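Local coordinates for protein putative thiosulfate sulfurtransferase YNJE (Escherichia coli, PDB 2WLR) that catalyses the transfer of sulfur from thiosulfate to cyanide, yielding thiocyanate and sulfite, through a cysteine persulfide intermediate in the periplasm, at residues I172-N175 / E176-E180; K192-L195 / A196-I200; P267-P270 / Q271-L274. All coordinates share one frame; numbering follows the deposited sequence.

How the contacts relate
The three contacts follow one another along the chain. Contacts 1 and 2 lie in the same rhodanese domain: contact 1 leaves strand 170-173, an outermost strand of a five-stranded parallel sheet, and contact 2 ends helix 188-197. Their centres are about 13 Å apart and they touch, as Glu176 OE1 receives His198 NE2 at 2.6 Å in a probable hydrogen bond and Lys197 NZ in a salt bridge, so a turn and a helix end are joined. Contact 3, whose centre is about 18 Å from the centre of either, touches neither. Helix 213-226 meets side chains of all three, so that the segment leading into the third rhodanese sheet packs on a helix of the second rhodanese domain.

Contact 1: residues I172-N175 / E176-E180; sequences IDTN and EVESE
Thr174 O is gripped by two backbone donors: Val177 N at 2.9 Å, from above the carbonyl plane, and Glu178 N in a weak bond. The backbone itself turns here, for Glu176 N donates in the same manner to Asp173 O at 2.8 Å. Val177 CG2 also lies against Thr174 O, while the valine side chain packs on Met194 and on Ile222 of helix 213-226.

Glu176 OE2 takes the backbone N of Asp173 at 3.0 Å, met on the anti side and 32° out of the carboxylate plane; OE1 takes a hydrogen bond from His198 NE2 and a salt bridge from Lys197 NZ. These neighbours probably favour the charged carboxylate. With CG anti to its own carbonyl carbon (chi1 -61°) and the chain extended beyond it, Glu176 runs back beside Asp173, where OE2 comes within 3.6 Å of Asp173 CB. Ile172 crosses it at about a right angle and brings CG2 to 3.9 Å from OE2.

A water bridges the side chains of Thr174 and Glu178. It donates to Glu178 OE2 at 2.6 Å and hydrogen-bonds Thr174 OG1 at 2.8 Å. Glu178 OE1 forms a salt bridge with Arg218 NE, and OE2 also receives Trp369 NE1. This side chain lies close to a bound HEPES molecule and about 11 Å from that of Arg370, probably a substrate-binding residue.

Asp173 OD1, which also takes Gly156 N, accepts Asn175 N from above its carboxylate plane; the bond from Asn175 closes an Asx turn leading from the edge strand of this rhodanese domain into a short 3-10 segment.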
ATOM      1  N   ILE A 172     -13.263  -7.827 -11.809  1.00 10.25           N
ATOM      2  CA  ILE A 172     -14.285  -6.863 -11.420  1.00 11.80           C
ATOM      3  C   ILE A 172     -13.976  -5.555 -12.153  1.00 11.06           C
ATOM      4  O   ILE A 172     -12.859  -5.022 -12.088  1.00 10.56           O
ATOM      5  CB  ILE A 172     -14.357  -6.618  -9.902  1.00 11.64           C
ATOM      6  CG1 ILE A 172     -14.959  -7.814  -9.183  1.00 15.85           C
ATOM      7  CG2 ILE A 172     -15.207  -5.355  -9.576  1.00 15.07           C
ATOM      8  CD1 ILE A 172     -14.888  -7.704  -7.688  1.00 18.00           C
ATOM      9  N   ASP A 173     -14.980  -5.027 -12.847  1.00 11.12           N
ATOM     10  CA  ASP A 173     -14.964  -3.702 -13.432  1.00 11.59           C
ATOM     11  C   ASP A 173     -15.245  -2.730 -12.278  1.00 11.32           C
ATOM     12  O   ASP A 173     -16.239  -2.896 -11.548  1.00 11.09           O
ATOM     13  CB  ASP A 173     -16.092  -3.679 -14.483  1.00 11.55           C
ATOM     14  CG  ASP A 173     -16.236  -2.376 -15.235  1.00 13.72           C
ATOM     15  OD1 ASP A 173     -15.771  -1.292 -14.817  1.00 13.11           O
ATOM     16  OD2 ASP A 173     -16.952  -2.449 -16.267  1.00 17.81           O
ATOM     17  N   THR A 174     -14.412  -1.709 -12.101  1.00 11.00           N
ATOM     18  CA  THR A 174     -14.639  -0.728 -11.038  1.00 11.68           C
ATOM     19  C   THR A 174     -16.008  -0.036 -11.147  1.00 12.12           C
ATOM     20  O   THR A 174     -16.575   0.417 -10.156  1.00 12.07           O
ATOM     21  CB  THR A 174     -13.525   0.328 -10.986  1.00 10.27           C
ATOM     22  OG1 THR A 174     -13.336   0.920 -12.279  1.00 11.04           O
ATOM     23  CG2 THR A 174     -12.194  -0.293 -10.539  1.00 12.05           C
ATOM     24  N   ASN A 175     -16.557   0.046 -12.355  1.00 12.90           N
ATOM     25  CA  ASN A 175     -17.899   0.586 -12.508  1.00 13.83           C
ATOM     26  C   ASN A 175     -18.983  -0.253 -11.830  1.00 13.68           C
ATOM     27  O   ASN A 175     -20.120   0.200 -11.695  1.00 14.18           O
ATOM     28  CB  ASN A 175     -18.241   0.779 -13.994  1.00 14.17           C
ATOM     29  CG  ASN A 175     -17.400   1.862 -14.669  1.00 15.88           C
ATOM     30  OD1 ASN A 175     -17.032   1.731 -15.844  1.00 25.86           O
ATOM     31  ND2 ASN A 175     -17.100   2.934 -13.948  1.00 17.15           N
ATOM     32  N   GLU A 176     -18.657  -1.477 -11.403  1.00 13.33           N
ATOM     33  CA  GLU A 176     -19.579  -2.279 -10.580  1.00 13.55           C
ATOM     34  C   GLU A 176     -19.657  -1.786  -9.142  1.00 13.19           C
ATOM     35  O   GLU A 176     -20.556  -2.189  -8.406  1.00 13.16           O
ATOM     36  CB  GLU A 176     -19.178  -3.756 -10.542  1.00 13.98           C
ATOM     37  CG  GLU A 176     -19.164  -4.443 -11.878  1.00 15.52           C
ATOM     38  CD  GLU A 176     -18.680  -5.877 -11.778  1.00 16.94           C
ATOM     39  OE1 GLU A 176     -19.313  -6.649 -11.023  1.00 19.21           O
ATOM     40  OE2 GLU A 176     -17.669  -6.236 -12.420  1.00 17.74           O
ATOM     41  N   VAL A 177     -18.708  -0.963  -8.694  1.00 11.34           N
ATOM     42  CA  VAL A 177     -18.717  -0.540  -7.294  1.00 11.67           C
ATOM     43  C   VAL A 177     -18.888   0.962  -7.064  1.00 10.35           C
ATOM     44  O   VAL A 177     -19.044   1.370  -5.922  1.00 10.72           O
ATOM     45  CB  VAL A 177     -17.455  -1.012  -6.541  1.00 11.09           C
ATOM     46  CG1 VAL A 177     -17.214  -2.497  -6.830  1.00 14.96           C
ATOM     47  CG2 VAL A 177     -16.222  -0.170  -6.932  1.00 12.91           C
ATOM     48  N   GLU A 178     -18.849   1.755  -8.145  1.00 10.55           N
ATOM     49  CA  GLU A 178     -18.963   3.202  -8.085  1.00 10.33           C
ATOM     50  C   GLU A 178     -19.655   3.661  -9.362  1.00 10.87           C
ATOM     51  O   GLU A 178     -19.630   2.958 -10.383  1.00 11.20           O
ATOM     52  CB  GLU A 178     -17.591   3.867  -7.909  1.00 10.10           C
ATOM     53  CG  GLU A 178     -16.669   3.621  -9.079  1.00  9.69           C
ATOM     54  CD  GLU A 178     -15.309   4.231  -8.933  1.00 10.95           C
ATOM     55  OE1 GLU A 178     -15.004   4.773  -7.850  1.00 10.62           O
ATOM     56  OE2 GLU A 178     -14.539   4.205  -9.922  1.00 14.48           O
ATOM     57  N   SER A 179     -20.238   4.850  -9.315  1.00 11.84           N
ATOM     58  CA  SER A 179     -20.955   5.358 -10.482  1.00 12.96           C
ATOM     59  C   SER A 179     -21.075   6.863 -10.475  1.00 12.58           C
ATOM     60  O   SER A 179     -20.783   7.525  -9.498  1.00 11.65           O
ATOM     61  CB  SER A 179     -22.362   4.756 -10.513  1.00 14.14           C
ATOM     62  OG  SER A 179     -23.145   5.312  -9.484  1.00 16.54           O
ATOM     63  N   GLU A 180     -21.576   7.373 -11.598  1.00 14.15           N
ATOM     64  CA  GLU A 180     -22.070   8.732 -11.725  1.00 15.96           C
ATOM     65  C   GLU A 180     -23.183   8.954 -10.706  1.00 16.59           C
ATOM     66  O   GLU A 180     -23.834   7.987 -10.270  1.00 16.79           O
ATOM     67  CB  GLU A 180     -22.646   8.933 -13.133  1.00 16.44           C
ATOM     68  CG  GLU A 180     -21.656   8.824 -14.257  1.00 18.45           C
ATOM     69  CD  GLU A 180     -20.857  10.077 -14.466  1.00 20.22           C
ATOM     70  OE1 GLU A 180     -20.853  10.961 -13.577  1.00 23.14           O
ATOM     71  OE2 GLU A 180     -20.206  10.176 -15.544  1.00 25.11           O
TER
HETATM   72  O   HOH W   1     -14.943   3.191 -12.293  1.00 13.65           O

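Contact 2: residues K192-L195 / A196-I200; sequences KAML and AKHGI
Ala196 N to Lys192 O is one of the i to i+4 hydrogen bonds of the last turns of helix 188-197, followed by Lys197 N to Ala193 O; next, His198 N bonds Met194 O at 3.1 Å. His198 then leaves helical geometry. Beyond it the chain closes back on itself: Ile200 N reaches Leu195 O at 3.0 Å with a nearly straight N-H...O angle of 169°, and Gly199 N bonds Ala196 O, also at 3.0 Å. This pair of bonds is a Schellman motif that ends helix 188-197, with Gly199 at positive phi as its C-prime residue.

The reversal sets Ile200 against Leu195, where CG2 of the isoleucine meets CD2 of the leucine at 3.9 Å. The two side chains cross obliquely, and Ala226, Met223 and Val228 pack around them from helix 213-226 and the loop after it. On another flank, Met194, a selenomethionine, and His198 approach at an angle. With CG of Met194 anti to the backbone N (chi1 178°) and its chain bent beyond, this CG lies 4.0 Å from His198 CD2, while the selenium of Met194 sits 5.1 Å from the centroid of the His198 ring in an oblique Met-aromatic contact. Met194 O lies in the plane of the imidazole at its edge, 3.1 Å from His198 CD2.

Both imidazole nitrogens have acidic partners, ND1 with Asp170 and NE2 with Glu176, which would fix the ring's rotation and probably stabilise a proton on it. Lys197, whose NZ shares Glu176, bends its end back over the preceding helical turn, bringing NZ to 3.8 Å from Met194 CA.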
ATOM      1  N   LYS A 192     -24.526  -5.378  -2.435  1.00  9.34           N
ATOM      2  CA  LYS A 192     -25.022  -6.715  -2.150  1.00  9.82           C
ATOM      3  C   LYS A 192     -25.147  -7.529  -3.418  1.00  8.92           C
ATOM      4  O   LYS A 192     -24.748  -8.694  -3.462  1.00  9.57           O
ATOM      5  CB  LYS A 192     -26.371  -6.606  -1.464  1.00 10.59           C
ATOM      6  CG  LYS A 192     -27.015  -7.872  -0.963  1.00 13.69           C
ATOM      7  CD  LYS A 192     -28.380  -7.497  -0.379  1.00 15.88           C
ATOM      8  CE  LYS A 192     -28.972  -8.620   0.415  1.00 19.44           C
ATOM      9  NZ  LYS A 192     -29.422  -9.695  -0.449  1.00 22.24           N
ATOM     10  N   ALA A 193     -25.652  -6.939  -4.494  1.00  9.02           N
ATOM     11  CA  ALA A 193     -25.785  -7.681  -5.738  1.00  9.29           C
ATOM     12  C   ALA A 193     -24.417  -8.027  -6.313  1.00  9.67           C
ATOM     13  O   ALA A 193     -24.197  -9.119  -6.828  1.00 11.00           O
ATOM     14  CB  ALA A 193     -26.624  -6.868  -6.753  1.00  9.37           C
HETATM   15  N   MSE A 194     -23.505  -7.072  -6.258  1.00  9.31           N
HETATM   16  CA  MSE A 194     -22.170  -7.271  -6.808  1.00 10.02           C
HETATM   17  C   MSE A 194     -21.443  -8.407  -6.083  1.00  9.36           C
HETATM   18  O   MSE A 194     -20.826  -9.271  -6.697  1.00  9.50           O
HETATM   19  CB  MSE A 194     -21.402  -5.934  -6.697  1.00 11.67           C
HETATM   20  CG  MSE A 194     -19.924  -5.956  -7.189  1.00 12.69           C
HETATM   21 SE   MSE A 194     -18.671  -6.606  -5.841  1.00 19.75          SE
HETATM   22  CE  MSE A 194     -18.766  -5.185  -4.500  1.00 20.40           C
ATOM     23  N   LEU A 195     -21.561  -8.403  -4.759  1.00  8.19           N
ATOM     24  CA  LEU A 195     -20.892  -9.392  -3.914  1.00  8.90           C
ATOM     25  C   LEU A 195     -21.441 -10.788  -4.251  1.00  9.29           C
ATOM     26  O   LEU A 195     -20.668 -11.749  -4.449  1.00 10.95           O
ATOM     27  CB  LEU A 195     -21.009  -9.059  -2.431  1.00  8.89           C
ATOM     28  CG  LEU A 195     -20.242  -7.808  -1.969  1.00  9.63           C
ATOM     29  CD1 LEU A 195     -20.795  -7.253  -0.692  1.00 12.55           C
ATOM     30  CD2 LEU A 195     -18.739  -8.158  -1.790  1.00 11.19           C
ATOM     31  N   ALA A 196     -22.766 -10.886  -4.335  1.00 10.02           N
ATOM     32  CA  ALA A 196     -23.399 -12.164  -4.688  1.00 10.18           C
ATOM     33  C   ALA A 196     -22.921 -12.687  -6.023  1.00 12.05           C
ATOM     34  O   ALA A 196     -22.525 -13.860  -6.151  1.00 11.27           O
ATOM     35  CB  ALA A 196     -24.921 -12.024  -4.702  1.00  9.92           C
ATOM     36  N   LYS A 197     -22.901 -11.823  -7.024  1.00 12.79           N
ATOM     37  CA  LYS A 197     -22.531 -12.177  -8.398  1.00 13.62           C
ATOM     38  C   LYS A 197     -21.099 -12.695  -8.501  1.00 12.74           C
ATOM     39  O   LYS A 197     -20.812 -13.611  -9.248  1.00 13.79           O
ATOM     40  CB  LYS A 197     -22.713 -10.934  -9.276  1.00 15.37           C
ATOM     41  CG  LYS A 197     -22.524 -11.003 -10.772  1.00 21.07           C
ATOM     42  CD  LYS A 197     -22.167  -9.564 -11.356  1.00 25.14           C
ATOM     43  CE  LYS A 197     -22.969  -8.360 -10.755  1.00 27.40           C
ATOM     44  NZ  LYS A 197     -22.203  -7.018 -10.573  1.00 29.53           N
ATOM     45  N   HIS A 198     -20.195 -12.115  -7.723  1.00 12.13           N
ATOM     46  CA  HIS A 198     -18.808 -12.569  -7.686  1.00 12.37           C
ATOM     47  C   HIS A 198     -18.527 -13.635  -6.611  1.00 11.89           C
ATOM     48  O   HIS A 198     -17.367 -13.985  -6.373  1.00 11.85           O
ATOM     49  CB  HIS A 198     -17.874 -11.365  -7.539  1.00 11.98           C
ATOM     50  CG  HIS A 198     -17.918 -10.460  -8.718  1.00 12.93           C
ATOM     51  ND1 HIS A 198     -17.187 -10.691  -9.864  1.00 15.42           N
ATOM     52  CD2 HIS A 198     -18.678  -9.370  -8.964  1.00 13.78           C
ATOM     53  CE1 HIS A 198     -17.459  -9.749 -10.749  1.00 15.63           C
ATOM     54  NE2 HIS A 198     -18.372  -8.937 -10.232  1.00 14.83           N
ATOM     55  N   GLY A 199     -19.566 -14.198  -5.994  1.00 12.02           N
ATOM     56  CA  GLY A 199     -19.407 -15.336  -5.104  1.00 11.07           C
ATOM     57  C   GLY A 199     -18.707 -15.048  -3.810  1.00 11.49           C
ATOM     58  O   GLY A 199     -17.993 -15.890  -3.276  1.00 11.86           O
ATOM     59  N   ILE A 200     -18.916 -13.843  -3.295  1.00 11.27           N
ATOM     60  CA  ILE A 200     -18.262 -13.375  -2.081  1.00 12.00           C
ATOM     61  C   ILE A 200     -19.260 -13.294  -0.920  1.00 11.62           C
ATOM     62  O   ILE A 200     -20.248 -12.537  -0.998  1.00 11.73           O
ATOM     63  CB  ILE A 200     -17.641 -11.989  -2.298  1.00 11.00           C
ATOM     64  CG1 ILE A 200     -16.640 -12.025  -3.468  1.00 12.97           C
ATOM     65  CG2 ILE A 200     -16.979 -11.498  -0.997  1.00 12.34           C
ATOM     66  CD1 ILE A 200     -16.188 -10.627  -3.967  1.00 13.62           C
TER

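Contact 3: residues P267-P270 / Q271-L274; sequences PAQP and QLML
Gln269 and Gln271 lie side by side and point the same way, joined through their terminal amides. Gln271 NE2 donates to Gln269 OE1 at 2.9 Å along a nearly straight path (167°), using a lone pair in the acceptor's carbonyl plane. The two amide planes are nonetheless 87° apart. Gln271 reaches back because its CG sits between the backbone N and the carbonyl carbon (chi1 78°) and its chain bends again at chi2; this lays Gln271 OE1 3.2 Å from Gln269 C. The same side chain passes the Pro270 ring at a slant, with Gln271 OE1 3.5 Å from Pro270 CD.

Leu272 CD1 meets Gln269 CB at 3.6 Å, while the leucine side chain also packs on Gln221 and Leu224 of helix 213-226. An alanine in place of Gln269 is likely to leave Gln271 NE2 without its acceptor and that amide freer to turn.

In the backbone, Leu272 N bonds Gln269 O at 3.1 Å and Met273 N bonds Pro270 O at 3.2 Å, successive i to i+3 bonds typical of a short 3-10 turn, here feeding strand 273-274, an outermost strand of the five-stranded parallel sheet that contains strands 288-292 and 360-363.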
ATOM      1  N   PRO A 267     -24.253  -2.255   5.580  1.00 13.70           N
ATOM      2  CA  PRO A 267     -22.792  -2.374   5.717  1.00 13.36           C
ATOM      3  C   PRO A 267     -22.374  -2.758   7.126  1.00 13.29           C
ATOM      4  O   PRO A 267     -22.898  -2.217   8.082  1.00 13.62           O
ATOM      5  CB  PRO A 267     -22.307  -0.957   5.428  1.00 13.74           C
ATOM      6  CG  PRO A 267     -23.405  -0.073   6.031  1.00 13.87           C
ATOM      7  CD  PRO A 267     -24.712  -0.898   5.938  1.00 14.42           C
ATOM      8  N   ALA A 268     -21.410  -3.658   7.265  1.00 12.00           N
ATOM      9  CA  ALA A 268     -20.927  -4.066   8.578  1.00 12.03           C
ATOM     10  C   ALA A 268     -19.940  -3.078   9.190  1.00 12.13           C
ATOM     11  O   ALA A 268     -19.799  -3.026  10.413  1.00 13.22           O
ATOM     12  CB  ALA A 268     -20.275  -5.403   8.490  1.00 12.19           C
ATOM     13  N   GLN A 269     -19.257  -2.292   8.350  1.00 10.24           N
ATOM     14  CA  GLN A 269     -18.224  -1.371   8.831  1.00 10.82           C
ATOM     15  C   GLN A 269     -18.433   0.037   8.274  1.00 10.95           C
ATOM     16  O   GLN A 269     -17.588   0.558   7.543  1.00  9.79           O
ATOM     17  CB  GLN A 269     -16.834  -1.910   8.480  1.00 10.55           C
ATOM     18  CG  GLN A 269     -16.557  -3.304   9.011  1.00 12.96           C
ATOM     19  CD  GLN A 269     -16.598  -3.436  10.523  1.00 16.25           C
ATOM     20  OE1 GLN A 269     -16.405  -2.471  11.254  1.00 16.18           O
ATOM     21  NE2 GLN A 269     -16.853  -4.649  10.998  1.00 15.65           N
ATOM     22  N   PRO A 270     -19.572   0.654   8.595  1.00 11.16           N
ATOM     23  CA  PRO A 270     -19.920   1.943   7.991  1.00 11.20           C
ATOM     24  C   PRO A 270     -18.894   3.045   8.330  1.00 11.49           C
ATOM     25  O   PRO A 270     -18.736   3.967   7.558  1.00 11.52           O
ATOM     26  CB  PRO A 270     -21.306   2.247   8.578  1.00 12.01           C
ATOM     27  CG  PRO A 270     -21.358   1.429   9.852  1.00 12.13           C
ATOM     28  CD  PRO A 270     -20.561   0.208   9.603  1.00 11.08           C
ATOM     29  N   GLN A 271     -18.189   2.926   9.453  1.00 11.39           N
ATOM     30  CA  GLN A 271     -17.217   3.933   9.883  1.00 11.09           C
ATOM     31  C   GLN A 271     -15.990   4.055   8.925  1.00 11.26           C
ATOM     32  O   GLN A 271     -15.201   4.983   9.027  1.00 11.42           O
ATOM     33  CB  GLN A 271     -16.776   3.668  11.357  1.00 11.10           C
ATOM     34  CG  GLN A 271     -15.777   2.557  11.580  1.00 11.23           C
ATOM     35  CD  GLN A 271     -16.288   1.153  11.315  1.00 11.74           C
ATOM     36  OE1 GLN A 271     -17.509   0.930  11.181  1.00 14.18           O
ATOM     37  NE2 GLN A 271     -15.381   0.192  11.282  1.00 12.82           N
ATOM     38  N   LEU A 272     -15.839   3.107   8.002  1.00  9.92           N
ATOM     39  CA  LEU A 272     -14.706   3.131   7.062  1.00  8.90           C
ATOM     40  C   LEU A 272     -14.915   4.122   5.931  1.00  8.81           C
ATOM     41  O   LEU A 272     -13.966   4.407   5.188  1.00  9.28           O
ATOM     42  CB  LEU A 272     -14.431   1.748   6.482  1.00  8.75           C
ATOM     43  CG  LEU A 272     -14.118   0.662   7.521  1.00 10.11           C
ATOM     44  CD1 LEU A 272     -13.836  -0.663   6.866  1.00  9.74           C
ATOM     45  CD2 LEU A 272     -12.990   1.102   8.440  1.00 10.51           C
HETATM   46  N   MSE A 273     -16.121   4.659   5.787  1.00  9.88           N
HETATM   47  CA  MSE A 273     -16.411   5.672   4.782  1.00 10.32           C
HETATM   48  C   MSE A 273     -17.024   6.883   5.452  1.00 11.85           C
HETATM   49  O   MSE A 273     -17.884   6.752   6.330  1.00 11.79           O
HETATM   50  CB  MSE A 273     -17.376   5.171   3.713  1.00 11.41           C
HETATM   51  CG  MSE A 273     -17.288   5.983   2.416  1.00 11.95           C
HETATM   52 SE   MSE A 273     -15.660   5.625   1.375  1.00 14.50          SE
HETATM   53  CE  MSE A 273     -16.287   4.319   0.217  1.00  5.82           C
ATOM     54  N   LEU A 274     -16.558   8.059   5.068  1.00 11.18           N
ATOM     55  CA  LEU A 274     -17.136   9.297   5.552  1.00 10.34           C
ATOM     56  C   LEU A 274     -17.858  10.023   4.450  1.00 10.29           C
ATOM     57  O   LEU A 274     -17.470   9.977   3.277  1.00 11.12           O
ATOM     58  CB  LEU A 274     -16.085  10.232   6.132  1.00 11.20           C
ATOM     59  CG  LEU A 274     -15.237   9.739   7.272  1.00 11.07           C
ATOM     60  CD1 LEU A 274     -14.484  10.945   7.852  1.00 12.73           C
ATOM     61  CD2 LEU A 274     -16.022   9.063   8.388  1.00 13.15           C
TER